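Local coordinates for protein Phthiocerol/phenolphthiocerol synthesis polyketide synthase type I PpsC (Mycobacterium tuberculosis, PDB 5NJI) that contains a polyketide synthase dehydratase domain that binds a C12:1-CoA thioester and probably removes water from 3-hydroxyacyl intermediates during phthiocerol and phenolphthiocerol synthesis, at residues G203-Q208 with L236-T241; D230-T235 with V280-S285; L171-L176 with Q192-L197. The protein carries 1 engineered substitution. One frame throughout, in Å; residues are numbered along the deposited sequence.

Contact 1 of 3, residues G203-Q208 with L236-T241. With 8Z2 (~{S}-[2-[3-[[(2~{R})-4-[[[(2~{R},3~{S},4~{R},5~{R})-5-(6-aminopurin-9-yl)-4-oxidanyl-3-phosphonooxy-oxolan-2-yl]methoxy-oxidanyl-phosphoryl]oxy-oxidanyl-phosphoryl]oxy-3,3-dimethyl-2-oxidanyl-butanoyl]amino]propanoylamino]ethyl] (~{E})-dodec-2-enethioate), chain B.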
loop_
_atom_site.group_PDB
_atom_site.type_symbol
_atom_site.label_atom_id
_atom_site.label_comp_id
_atom_site.label_asym_id
_atom_site.label_seq_id
_atom_site.Cartn_x
_atom_site.Cartn_y
_atom_site.Cartn_z
ATOM N N GLY A 203 21.766 -3.366 8.249
ATOM C CA GLY A 203 20.967 -3.775 7.108
ATOM C C GLY A 203 19.655 -3.041 6.944
ATOM O O GLY A 203 18.816 -3.477 6.144
ATOM N N VAL A 204 19.447 -1.960 7.674
ATOM C CA VAL A 204 18.220 -1.181 7.572
ATOM C C VAL A 204 18.351 -0.207 6.409
ATOM O O VAL A 204 19.399 0.419 6.213
ATOM C CB VAL A 204 17.944 -0.450 8.898
ATOM C CG1 VAL A 204 16.661 0.373 8.833
ATOM C CG2 VAL A 204 17.882 -1.446 10.049
ATOM N N ALA A 205 17.288 -0.085 5.615
ATOM C CA ALA A 205 17.295 0.807 4.468
ATOM C C ALA A 205 16.697 2.148 4.844
ATOM O O ALA A 205 15.688 2.219 5.550
ATOM C CB ALA A 205 16.507 0.206 3.297
ATOM N N ARG A 206 17.323 3.218 4.352
ATOM C CA ARG A 206 16.882 4.577 4.596
ATOM C C ARG A 206 16.817 5.281 3.248
ATOM O O ARG A 206 17.812 5.322 2.515
ATOM C CB ARG A 206 17.828 5.292 5.568
ATOM C CG ARG A 206 18.161 4.448 6.797
ATOM C CD ARG A 206 18.982 5.199 7.832
ATOM N NE ARG A 206 18.163 6.121 8.616
ATOM C CZ ARG A 206 18.098 7.439 8.432
ATOM N NH1 ARG A 206 17.310 8.169 9.209
ATOM N NH2 ARG A 206 18.816 8.034 7.489
ATOM N N ALA A 207 15.642 5.794 2.905
ATOM C CA ALA A 207 15.411 6.407 1.610
ATOM C C ALA A 207 14.881 7.827 1.757
ATOM O O ALA A 207 14.046 8.116 2.617
ATOM C CB ALA A 207 14.417 5.586 0.781
ATOM N N GLN A 208 15.339 8.699 0.875
ATOM C CA GLN A 208 14.687 9.969 0.633
ATOM C C GLN A 208 13.639 9.742 -0.444
ATOM O O GLN A 208 13.962 9.175 -1.487
ATOM C CB GLN A 208 15.708 11.013 0.166
ATOM C CG GLN A 208 15.186 12.438 0.061
ATOM C CD GLN A 208 15.182 13.159 1.394
ATOM O OE1 GLN A 208 15.950 12.825 2.293
ATOM N NE2 GLN A 208 14.313 14.150 1.527
ATOM N N LEU A 236 12.195 -1.594 1.278
ATOM C CA LEU A 236 12.543 -2.925 1.755
ATOM C C LEU A 236 13.430 -3.653 0.764
ATOM O O LEU A 236 14.189 -4.540 1.167
ATOM C CB LEU A 236 11.275 -3.729 2.020
ATOM C CG LEU A 236 10.415 -3.154 3.141
ATOM C CD1 LEU A 236 9.089 -3.909 3.186
ATOM C CD2 LEU A 236 11.108 -3.194 4.512
ATOM N N GLY A 237 13.393 -3.247 -0.504
ATOM C CA GLY A 237 14.233 -3.821 -1.536
ATOM C C GLY A 237 15.700 -3.496 -1.394
ATOM O O GLY A 237 16.519 -4.107 -2.088
ATOM N N ALA A 238 16.051 -2.550 -0.534
ATOM C CA ALA A 238 17.443 -2.169 -0.338
ATOM C C ALA A 238 18.020 -2.702 0.960
ATOM O O ALA A 238 19.189 -2.438 1.250
ATOM C CB ALA A 238 17.590 -0.648 -0.377
ATOM N N THR A 239 17.246 -3.449 1.743
ATOM C CA THR A 239 17.771 -4.027 2.971
ATOM C C THR A 239 18.789 -5.124 2.662
ATOM O O THR A 239 18.839 -5.675 1.566
ATOM C CB THR A 239 16.651 -4.620 3.823
ATOM O OG1 THR A 239 15.957 -5.606 3.056
ATOM C CG2 THR A 239 15.696 -3.517 4.306
ATOM N N ARG A 240 19.603 -5.450 3.669
ATOM C CA ARG A 240 20.560 -6.538 3.504
ATOM C C ARG A 240 19.859 -7.841 3.142
ATOM O O ARG A 240 20.320 -8.578 2.265
ATOM C CB ARG A 240 21.393 -6.718 4.771
ATOM C CG ARG A 240 22.502 -7.769 4.607
ATOM C CD ARG A 240 23.691 -7.502 5.517
ATOM N NE ARG A 240 23.290 -7.256 6.898
ATOM C CZ ARG A 240 24.124 -7.246 7.931
ATOM N NH1 ARG A 240 25.417 -7.480 7.751
ATOM N NH2 ARG A 240 23.662 -7.008 9.149
ATOM N N THR A 241 18.742 -8.148 3.807
ATOM C CA THR A 241 18.011 -9.366 3.482
ATOM C C THR A 241 17.611 -9.381 2.014
ATOM O O THR A 241 17.725 -10.407 1.334
ATOM C CB THR A 241 16.780 -9.483 4.383
ATOM O OG1 THR A 241 17.201 -9.558 5.741
ATOM C CG2 THR A 241 15.969 -10.722 4.063
HETATM C C2 8Z2 B . -8.402 -16.673 4.207
HETATM C C4 8Z2 B . -7.296 -17.887 2.537
HETATM C C5 8Z2 B . -8.430 -18.464 2.214
HETATM C C6 8Z2 B . -9.534 -18.192 2.863
HETATM C C8 8Z2 B . -6.963 -19.264 0.918
HETATM C C10 8Z2 B . 11.464 -6.632 -2.156
HETATM C C11 8Z2 B . 12.292 -7.340 -1.161
HETATM C C12 8Z2 B . 12.924 -8.534 -1.769
HETATM N N9 8Z2 B . -6.396 -18.340 1.689
HETATM N N7 8Z2 B . -8.220 -19.279 1.213
HETATM N N3 8Z2 B . -7.252 -16.984 3.533
HETATM N N1 8Z2 B . -9.559 -17.312 3.864
HETATM N N6 8Z2 B . -10.584 -18.847 2.433
HETATM C "C1'" 8Z2 B . -5.055 -17.595 2.157
HETATM C "C2'" 8Z2 B . -4.677 -18.483 3.281
HETATM O "O2'" 8Z2 B . -4.396 -17.468 4.236
HETATM C "C3'" 8Z2 B . -3.461 -19.338 2.649
HETATM O "O3'" 8Z2 B . -3.308 -20.565 3.420
HETATM C "C4'" 8Z2 B . -2.516 -17.981 2.413
HETATM O "O4'" 8Z2 B . -3.569 -17.175 1.706
HETATM C "C5'" 8Z2 B . -1.255 -17.873 1.570
HETATM O "O5'" 8Z2 B . -1.399 -18.135 0.225
HETATM P P1 8Z2 B . -1.918 -19.373 -0.393
HETATM O O11 8Z2 B . -3.328 -19.003 -0.430
HETATM O O12 8Z2 B . -1.911 -20.612 0.426
HETATM O O6 8Z2 B . -1.290 -19.682 -1.950
HETATM P P2 8Z2 B . -2.202 -19.429 -3.257
HETATM O O21 8Z2 B . -3.747 -19.276 -2.926
HETATM O O22 8Z2 B . -2.232 -20.198 -4.434
HETATM O O7 8Z2 B . -1.477 -18.004 -3.594
HETATM C CPA 8Z2 B . -0.270 -17.448 -3.044
HETATM C CPB 8Z2 B . -0.130 -16.085 -3.775
HETATM C CP8 8Z2 B . -1.433 -15.309 -3.515
HETATM C CP7 8Z2 B . 1.039 -15.293 -3.285
HETATM C CP9 8Z2 B . 0.033 -16.354 -5.266
HETATM O OP3 8Z2 B . -1.517 -15.163 -2.152
HETATM C CP6 8Z2 B . -1.508 -13.917 -4.196
HETATM O OP2 8Z2 B . -1.458 -13.861 -5.371
HETATM N NP2 8Z2 B . -1.815 -12.873 -3.440
HETATM C CP5 8Z2 B . -1.999 -11.513 -3.894
HETATM C CP4 8Z2 B . -0.693 -10.752 -3.772
HETATM C CP3 8Z2 B . -0.929 -9.311 -4.280
HETATM O OP1 8Z2 B . -1.809 -9.084 -5.037
HETATM N NP1 8Z2 B . -0.118 -8.370 -3.860
HETATM C CP2 8Z2 B . -0.275 -6.997 -4.231
HETATM C CP1 8Z2 B . 0.204 -6.737 -5.614
HETATM S S 8Z2 B . 2.008 -6.946 -5.737
HETATM P P3 8Z2 B . -4.720 -21.617 3.394
HETATM O O31 8Z2 B . -5.158 -21.538 1.765
HETATM O O32 8Z2 B . -5.902 -21.157 3.998
HETATM O O33 8Z2 B . -4.596 -23.036 3.739
HETATM C CA1 8Z2 B . 2.520 -5.690 -5.022
HETATM C CA2 8Z2 B . 3.994 -5.531 -4.994
HETATM O OA1 8Z2 B . 1.895 -4.824 -4.496
HETATM C CA3 8Z2 B . 4.543 -4.364 -4.272
HETATM C CA4 8Z2 B . 6.010 -4.241 -4.209
HETATM C CA5 8Z2 B . 6.477 -3.176 -3.250
HETATM C CA6 8Z2 B . 7.997 -3.151 -3.194
HETATM C CA7 8Z2 B . 8.549 -4.315 -2.339
HETATM C CA8 8Z2 B . 10.008 -4.611 -2.623
HETATM C CA9 8Z2 B . 10.699 -5.510 -1.562
#
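Thr239 packs against Gly203 and Ala205 where a loop leads into strand 205-209. Its side chain starts at CB, which lies 3.4 Å from Gly203 O. From there the two branches part. The methyl CG2 passes the same carbonyl at 3.6 Å from Gly203 O and comes to rest 3.9 Å from Ala205 CB. The hydroxyl turns the other way, to its own chain. With chi1 at 58°, OG1 sits between the backbone N and the carbonyl carbon, and it donates to Leu236 O at 2.8 Å. Thr239 N also donates to Leu236 O, so that carbonyl has two donors from one residue. OG1 is engaged a second time by Ala242 N, as the N-cap of helix 240-246.

The backbone tie across the contact is Arg240 N to Gly203 O, long at 3.3 Å but fairly straight (160° at the hydrogen). Gly203 CA lies 3.8 Å from Arg240 CB, which leaves little room on that side of the glycine. Ala205 CB also meets Ala238 CB at 3.9 Å. Gly237 N is 3.7 Å from CA9 of the ligand's acyl chain.

The chemistry is divided. The Thr239 hydroxyl ties the 3-10 turn before it to the helix after it, while its methyl packs on the strand. Small residues and one backbone bond thus help hold against the strand the turn that borders the far part of the acyl chain.

Contact 2 of 3, residues D230-T235 with V280-S285. With 8Z2 (~{S}-[2-[3-[[(2~{R})-4-[[[(2~{R},3~{S},4~{R},5~{R})-5-(6-aminopurin-9-yl)-4-oxidanyl-3-phosphonooxy-oxolan-2-yl]methoxy-oxidanyl-phosphoryl]oxy-oxidanyl-phosphoryl]oxy-3,3-dimethyl-2-oxidanyl-butanoyl]amino]propanoylamino]ethyl] (~{E})-dodec-2-enethioate), chain B.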
loop_
_atom_site.group_PDB
_atom_site.type_symbol
_atom_site.label_atom_id
_atom_site.label_comp_id
_atom_site.label_asym_id
_atom_site.label_seq_id
_atom_site.Cartn_x
_atom_site.Cartn_y
_atom_site.Cartn_z
ATOM N N ASP A 230 3.299 2.607 -1.538
ATOM C CA ASP A 230 4.137 1.679 -2.273
ATOM C C ASP A 230 5.590 2.140 -2.287
ATOM O O ASP A 230 6.498 1.317 -2.134
ATOM C CB ASP A 230 3.628 1.499 -3.706
ATOM C CG ASP A 230 4.331 0.348 -4.412
ATOM O OD1 ASP A 230 3.972 -0.819 -4.129
ATOM O OD2 ASP A 230 5.267 0.598 -5.211
ATOM N N ILE A 231 5.826 3.443 -2.494
ATOM C CA ILE A 231 7.186 3.982 -2.496
ATOM C C ILE A 231 7.858 3.701 -1.165
ATOM O O ILE A 231 9.013 3.262 -1.109
ATOM C CB ILE A 231 7.163 5.492 -2.820
ATOM C CG1 ILE A 231 6.809 5.731 -4.283
ATOM C CG2 ILE A 231 8.523 6.150 -2.503
ATOM C CD1 ILE A 231 6.290 7.157 -4.557
ATOM N N ALA A 232 7.136 3.904 -0.069
ATOM C CA ALA A 232 7.692 3.558 1.238
ATOM C C ALA A 232 8.076 2.082 1.313
ATOM O O ALA A 232 9.146 1.741 1.822
ATOM C CB ALA A 232 6.702 3.905 2.345
ATOM N N LEU A 233 7.226 1.186 0.802
ATOM C CA LEU A 233 7.523 -0.251 0.819
ATOM C C LEU A 233 8.724 -0.616 -0.043
ATOM O O LEU A 233 9.426 -1.584 0.262
ATOM C CB LEU A 233 6.310 -1.044 0.327
ATOM C CG LEU A 233 5.021 -0.918 1.136
ATOM C CD1 LEU A 233 3.916 -1.694 0.436
ATOM C CD2 LEU A 233 5.230 -1.424 2.564
ATOM N N GLN A 234 8.958 0.120 -1.133
ATOM C CA GLN A 234 10.074 -0.170 -2.019
ATOM C C GLN A 234 11.395 -0.135 -1.274
ATOM O O GLN A 234 12.353 -0.783 -1.701
ATOM C CB GLN A 234 10.116 0.835 -3.157
ATOM C CG GLN A 234 9.002 0.717 -4.167
ATOM C CD GLN A 234 8.966 1.925 -5.071
ATOM O OE1 GLN A 234 9.938 2.662 -5.168
ATOM N NE2 GLN A 234 7.825 2.159 -5.717
ATOM N N THR A 235 11.459 0.617 -0.174
ATOM C CA THR A 235 12.680 0.708 0.620
ATOM C C THR A 235 13.134 -0.662 1.096
ATOM O O THR A 235 14.331 -0.881 1.309
ATOM C CB THR A 235 12.457 1.621 1.826
ATOM O OG1 THR A 235 11.566 0.991 2.738
ATOM C CG2 THR A 235 11.859 2.934 1.432
ATOM N N VAL A 280 8.896 12.477 3.364
ATOM C CA VAL A 280 10.173 12.698 2.695
ATOM C C VAL A 280 11.225 11.665 3.059
ATOM O O VAL A 280 12.240 11.557 2.351
ATOM C CB VAL A 280 10.717 14.120 2.975
ATOM C CG1 VAL A 280 9.751 15.154 2.471
ATOM C CG2 VAL A 280 10.965 14.331 4.441
ATOM N N ARG A 281 11.044 10.887 4.125
ATOM C CA ARG A 281 12.016 9.889 4.536
ATOM C C ARG A 281 11.284 8.604 4.875
ATOM O O ARG A 281 10.276 8.633 5.593
ATOM C CB ARG A 281 12.824 10.337 5.766
ATOM C CG ARG A 281 13.616 11.635 5.598
ATOM C CD ARG A 281 14.800 11.494 4.654
ATOM N NE ARG A 281 15.721 10.441 5.069
ATOM C CZ ARG A 281 16.779 10.047 4.366
ATOM N NH1 ARG A 281 17.060 10.619 3.202
ATOM N NH2 ARG A 281 17.559 9.080 4.826
ATOM N N ALA A 282 11.783 7.484 4.354
ATOM C CA ALA A 282 11.266 6.172 4.694
ATOM C C ALA A 282 12.396 5.307 5.219
ATOM O O ALA A 282 13.509 5.327 4.678
ATOM C CB ALA A 282 10.610 5.513 3.474
ATOM N N VAL A 283 12.115 4.562 6.287
ATOM C CA VAL A 283 13.069 3.640 6.886
ATOM C C VAL A 283 12.410 2.261 6.915
ATOM O O VAL A 283 11.284 2.120 7.404
ATOM C CB VAL A 283 13.491 4.094 8.292
ATOM C CG1 VAL A 283 14.528 3.147 8.865
ATOM C CG2 VAL A 283 14.017 5.517 8.243
ATOM N N GLY A 284 13.084 1.272 6.349
ATOM C CA GLY A 284 12.530 -0.068 6.243
ATOM C C GLY A 284 13.505 -1.118 6.729
ATOM O O GLY A 284 14.708 -1.033 6.472
ATOM N N SER A 285 12.972 -2.112 7.442
ATOM C CA SER A 285 13.737 -3.264 7.894
ATOM C C SER A 285 13.020 -4.528 7.454
ATOM O O SER A 285 11.787 -4.580 7.415
ATOM C CB SER A 285 13.937 -3.263 9.425
ATOM O OG SER A 285 12.701 -3.296 10.102
HETATM C C2 8Z2 B . -8.402 -16.673 4.207
HETATM C C4 8Z2 B . -7.296 -17.887 2.537
HETATM C C5 8Z2 B . -8.430 -18.464 2.214
HETATM C C6 8Z2 B . -9.534 -18.192 2.863
HETATM C C8 8Z2 B . -6.963 -19.264 0.918
HETATM C C10 8Z2 B . 11.464 -6.632 -2.156
HETATM C C11 8Z2 B . 12.292 -7.340 -1.161
HETATM C C12 8Z2 B . 12.924 -8.534 -1.769
HETATM N N9 8Z2 B . -6.396 -18.340 1.689
HETATM N N7 8Z2 B . -8.220 -19.279 1.213
HETATM N N3 8Z2 B . -7.252 -16.984 3.533
HETATM N N1 8Z2 B . -9.559 -17.312 3.864
HETATM N N6 8Z2 B . -10.584 -18.847 2.433
HETATM C "C1'" 8Z2 B . -5.055 -17.595 2.157
HETATM C "C2'" 8Z2 B . -4.677 -18.483 3.281
HETATM O "O2'" 8Z2 B . -4.396 -17.468 4.236
HETATM C "C3'" 8Z2 B . -3.461 -19.338 2.649
HETATM O "O3'" 8Z2 B . -3.308 -20.565 3.420
HETATM C "C4'" 8Z2 B . -2.516 -17.981 2.413
HETATM O "O4'" 8Z2 B . -3.569 -17.175 1.706
HETATM C "C5'" 8Z2 B . -1.255 -17.873 1.570
HETATM O "O5'" 8Z2 B . -1.399 -18.135 0.225
HETATM P P1 8Z2 B . -1.918 -19.373 -0.393
HETATM O O11 8Z2 B . -3.328 -19.003 -0.430
HETATM O O12 8Z2 B . -1.911 -20.612 0.426
HETATM O O6 8Z2 B . -1.290 -19.682 -1.950
HETATM P P2 8Z2 B . -2.202 -19.429 -3.257
HETATM O O21 8Z2 B . -3.747 -19.276 -2.926
HETATM O O22 8Z2 B . -2.232 -20.198 -4.434
HETATM O O7 8Z2 B . -1.477 -18.004 -3.594
HETATM C CPA 8Z2 B . -0.270 -17.448 -3.044
HETATM C CPB 8Z2 B . -0.130 -16.085 -3.775
HETATM C CP8 8Z2 B . -1.433 -15.309 -3.515
HETATM C CP7 8Z2 B . 1.039 -15.293 -3.285
HETATM C CP9 8Z2 B . 0.033 -16.354 -5.266
HETATM O OP3 8Z2 B . -1.517 -15.163 -2.152
HETATM C CP6 8Z2 B . -1.508 -13.917 -4.196
HETATM O OP2 8Z2 B . -1.458 -13.861 -5.371
HETATM N NP2 8Z2 B . -1.815 -12.873 -3.440
HETATM C CP5 8Z2 B . -1.999 -11.513 -3.894
HETATM C CP4 8Z2 B . -0.693 -10.752 -3.772
HETATM C CP3 8Z2 B . -0.929 -9.311 -4.280
HETATM O OP1 8Z2 B . -1.809 -9.084 -5.037
HETATM N NP1 8Z2 B . -0.118 -8.370 -3.860
HETATM C CP2 8Z2 B . -0.275 -6.997 -4.231
HETATM C CP1 8Z2 B . 0.204 -6.737 -5.614
HETATM S S 8Z2 B . 2.008 -6.946 -5.737
HETATM P P3 8Z2 B . -4.720 -21.617 3.394
HETATM O O31 8Z2 B . -5.158 -21.538 1.765
HETATM O O32 8Z2 B . -5.902 -21.157 3.998
HETATM O O33 8Z2 B . -4.596 -23.036 3.739
HETATM C CA1 8Z2 B . 2.520 -5.690 -5.022
HETATM C CA2 8Z2 B . 3.994 -5.531 -4.994
HETATM O OA1 8Z2 B . 1.895 -4.824 -4.496
HETATM C CA3 8Z2 B . 4.543 -4.364 -4.272
HETATM C CA4 8Z2 B . 6.010 -4.241 -4.209
HETATM C CA5 8Z2 B . 6.477 -3.176 -3.250
HETATM C CA6 8Z2 B . 7.997 -3.151 -3.194
HETATM C CA7 8Z2 B . 8.549 -4.315 -2.339
HETATM C CA8 8Z2 B . 10.008 -4.611 -2.623
HETATM C CA9 8Z2 B . 10.699 -5.510 -1.562
#
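In the double hot-dog fold of polyketide synthase dehydratases, each hot dog wraps an antiparallel sheet around a central helix, and this contact sets Ala232 of helix 226-234 and Thr235 of the turn just after it on Ala282 and Gly284 of strand 281-289. The closest meeting is between methyls: Thr235 CG2 is 3.5 Å from Ala282 CB. The same Ala282 CB lies 4.2 Å from Ala232 CA, over the helix backbone.

Thr235 OG1 faces the strand at Gly284, 3.8 Å from its CA. OG1 donates back to Ala232 O at 2.7 Å. The hydroxyl approaches that oxygen almost in line with the C=O bond (175° at the oxygen). A chi1 of 69° places OG1 over the preceding turn and leaves CG2 to face Ala282.

On its ligand side the helix carries Asp230 and Gln234. Gln234 NE2 donates to Asp230 OD2 at 3.0 Å, nearly straight at 167°. Tyr177 OH and Phe191 O hold the same amide. Asp230 OD1 is 3.6 Å from CA5 of the acyl chain, and Leu233 O is 3.9 Å from CA7.

The strand side is therefore close-fitting and largely apolar, and the Thr235 hydroxyl is satisfied by the carbonyl of Ala232. The ligand side mixes the bonded Asp230-Gln234 pair with helix carbons of Leu233 and Gln234, and there the amide probably steadies a carboxylate that borders the bound acyl chain.

Contact 3 of 3, residues L171-L176 with Q192-L197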
loop_
_atom_site.group_PDB
_atom_site.type_symbol
_atom_site.label_atom_id
_atom_site.label_comp_id
_atom_site.label_asym_id
_atom_site.label_seq_id
_atom_site.Cartn_x
_atom_site.Cartn_y
_atom_site.Cartn_z
ATOM N N LEU A 171 23.564 4.158 -1.481
ATOM C CA LEU A 171 23.194 3.297 -2.592
ATOM C C LEU A 171 22.607 4.146 -3.714
ATOM O O LEU A 171 22.205 5.296 -3.511
ATOM C CB LEU A 171 22.187 2.225 -2.147
ATOM C CG LEU A 171 22.631 1.315 -0.996
ATOM C CD1 LEU A 171 21.498 0.362 -0.613
ATOM C CD2 LEU A 171 23.877 0.527 -1.372
ATOM N N ASP A 172 22.557 3.564 -4.909
ATOM C CA ASP A 172 22.040 4.260 -6.074
ATOM C C ASP A 172 20.599 3.830 -6.315
ATOM O O ASP A 172 20.356 2.634 -6.535
ATOM C CB ASP A 172 22.905 3.948 -7.292
ATOM C CG ASP A 172 22.413 4.619 -8.572
ATOM O OD1 ASP A 172 21.392 5.337 -8.549
ATOM O OD2 ASP A 172 23.066 4.423 -9.620
ATOM N N PRO A 173 19.615 4.736 -6.270
ATOM C CA PRO A 173 18.231 4.302 -6.522
ATOM C C PRO A 173 18.047 3.592 -7.853
ATOM O O PRO A 173 17.197 2.700 -7.946
ATOM C CB PRO A 173 17.439 5.613 -6.464
ATOM C CG PRO A 173 18.260 6.510 -5.591
ATOM C CD PRO A 173 19.680 6.161 -5.903
ATOM N N ASP A 174 18.804 3.955 -8.895
ATOM C CA ASP A 174 18.663 3.252 -10.169
ATOM C C ASP A 174 18.936 1.762 -10.018
ATOM O O ASP A 174 18.317 0.944 -10.711
ATOM C CB ASP A 174 19.604 3.844 -11.220
ATOM C CG ASP A 174 19.337 5.312 -11.492
ATOM O OD1 ASP A 174 18.225 5.785 -11.180
ATOM O OD2 ASP A 174 20.237 5.992 -12.027
ATOM N N ASP A 175 19.858 1.394 -9.125
ATOM C CA ASP A 175 20.163 -0.014 -8.902
ATOM C C ASP A 175 18.998 -0.734 -8.241
ATOM O O ASP A 175 18.765 -1.915 -8.518
ATOM C CB ASP A 175 21.412 -0.169 -8.031
ATOM C CG ASP A 175 22.702 0.114 -8.784
ATOM O OD1 ASP A 175 22.667 0.200 -10.029
ATOM O OD2 ASP A 175 23.753 0.251 -8.120
ATOM N N LEU A 176 18.288 -0.061 -7.326
ATOM C CA LEU A 176 17.107 -0.675 -6.720
ATOM C C LEU A 176 16.038 -0.951 -7.770
ATOM O O LEU A 176 15.503 -2.060 -7.853
ATOM C CB LEU A 176 16.559 0.212 -5.598
ATOM C CG LEU A 176 15.211 -0.225 -5.002
ATOM C CD1 LEU A 176 15.290 -1.569 -4.284
ATOM C CD2 LEU A 176 14.647 0.846 -4.072
ATOM N N GLN A 192 8.240 5.855 -9.205
ATOM C CA GLN A 192 9.686 5.960 -9.013
ATOM C C GLN A 192 9.999 7.139 -8.094
ATOM O O GLN A 192 10.590 8.155 -8.480
ATOM C CB GLN A 192 10.382 6.082 -10.363
ATOM C CG GLN A 192 10.363 4.778 -11.174
ATOM C CD GLN A 192 10.837 4.970 -12.606
ATOM O OE1 GLN A 192 11.543 5.929 -12.901
ATOM N NE2 GLN A 192 10.428 4.071 -13.508
ATOM N N GLY A 193 9.602 6.969 -6.840
ATOM C CA GLY A 193 9.726 8.001 -5.834
ATOM C C GLY A 193 10.930 7.919 -4.926
ATOM O O GLY A 193 11.128 8.828 -4.127
ATOM N N ILE A 194 11.747 6.884 -5.021
ATOM C CA ILE A 194 12.966 6.835 -4.224
ATOM C C ILE A 194 14.038 7.635 -4.956
ATOM O O ILE A 194 14.427 7.294 -6.077
ATOM C CB ILE A 194 13.395 5.386 -3.968
ATOM C CG1 ILE A 194 12.391 4.752 -2.991
ATOM C CG2 ILE A 194 14.786 5.340 -3.382
ATOM C CD1 ILE A 194 12.651 3.334 -2.638
ATOM N N VAL A 195 14.507 8.710 -4.329
ATOM C CA VAL A 195 15.477 9.598 -4.961
ATOM C C VAL A 195 16.792 9.652 -4.212
ATOM O O VAL A 195 17.759 10.224 -4.735
ATOM C CB VAL A 195 14.911 11.021 -5.163
ATOM C CG1 VAL A 195 13.769 10.953 -6.126
ATOM C CG2 VAL A 195 14.471 11.651 -3.854
ATOM N N GLY A 196 16.865 9.065 -3.035
ATOM C CA GLY A 196 18.132 8.856 -2.358
ATOM C C GLY A 196 18.007 7.619 -1.507
ATOM O O GLY A 196 16.919 7.289 -1.030
ATOM N N LEU A 197 19.123 6.926 -1.315
ATOM C CA LEU A 197 19.052 5.607 -0.722
ATOM C C LEU A 197 20.353 5.310 0.002
ATOM O O LEU A 197 21.423 5.701 -0.465
ATOM C CB LEU A 197 18.755 4.577 -1.820
ATOM C CG LEU A 197 18.370 3.153 -1.457
ATOM C CD1 LEU A 197 17.150 3.128 -0.537
ATOM C CD2 LEU A 197 18.088 2.394 -2.730
HETATM O O HOH W 1 21.458 7.678 -2.765
#
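Leu171 and Leu197 are joined by a backbone hydrogen bond and a water. Leu171 N donates to Leu197 O at 2.8 Å, and the bond is nearly straight (171°), although the donor stands well above the carbonyl plane. The water takes the next position. It donates to Leu171 O at 2.6 Å and accepts from Leu197 N at 2.8 Å. It thus bridges a backbone donor and acceptor that do not bond to each other directly.

A capping bond lies just beyond. Asp172 is the N-cap of helix 173-182, and its OD1 accepts from Asp174 N at 3.0 Å. The amide comes from above the carboxylate plane, 63° out of it.

Van der Waals contacts make up the rest. Pro173, in the first turn, lays its ring on the strand backbone. CB touches Ile194 O at 3.5 Å and also packs on the methyl Ile194 CG2. CG lies 3.7 Å from Val195 C, beside the Val195-Gly196 bulge. That classic beta bulge faces Gln208. Leu176 crosses both Ile194 and Leu197 at about a right angle. The pair Leu176 CD2 and Ile194 CD1 is tight at 3.5 Å. Leu176 CB meets Leu197 CD2 at 3.9 Å. In Leu197, CG, anti to the backbone N (chi1 -169°), lies against Leu171 CB, and CD2 continues to Leu176.

Strand 168-171 is an outermost strand within this chain, next to 194-200, and helix 173-182 turns back from its end over strand 194-200. Beneath that helix, Ile194 also touches Ile231 and Gln234 of helix 226-234, while Leu197 packs on Ala207 of the adjacent strand 205-209 and on Ala238 of the turn after helix 226-234.

Contacts 1 and 2 are mostly buried and both touch the acyl chain; contact 3 is partly buried and further from the chain's centre. Strand 205-209 connects them, with the strand of contact 2 on one flank and that of contact 3 on the other. Helix 226-234 and the turn that follows serve contacts 2 and 1 in succession, and Gln234 packs on Ile194 of contact 3. The chemistry shifts with place. Contact 2 meets its strand by van der Waals contact of small groups, without hydrogen bonds between segments. Contact 1 adds one backbone bond. Contact 3, at the sheet's margin, combines a backbone bond and a bridging water with larger leucine, isoleucine and proline side chains.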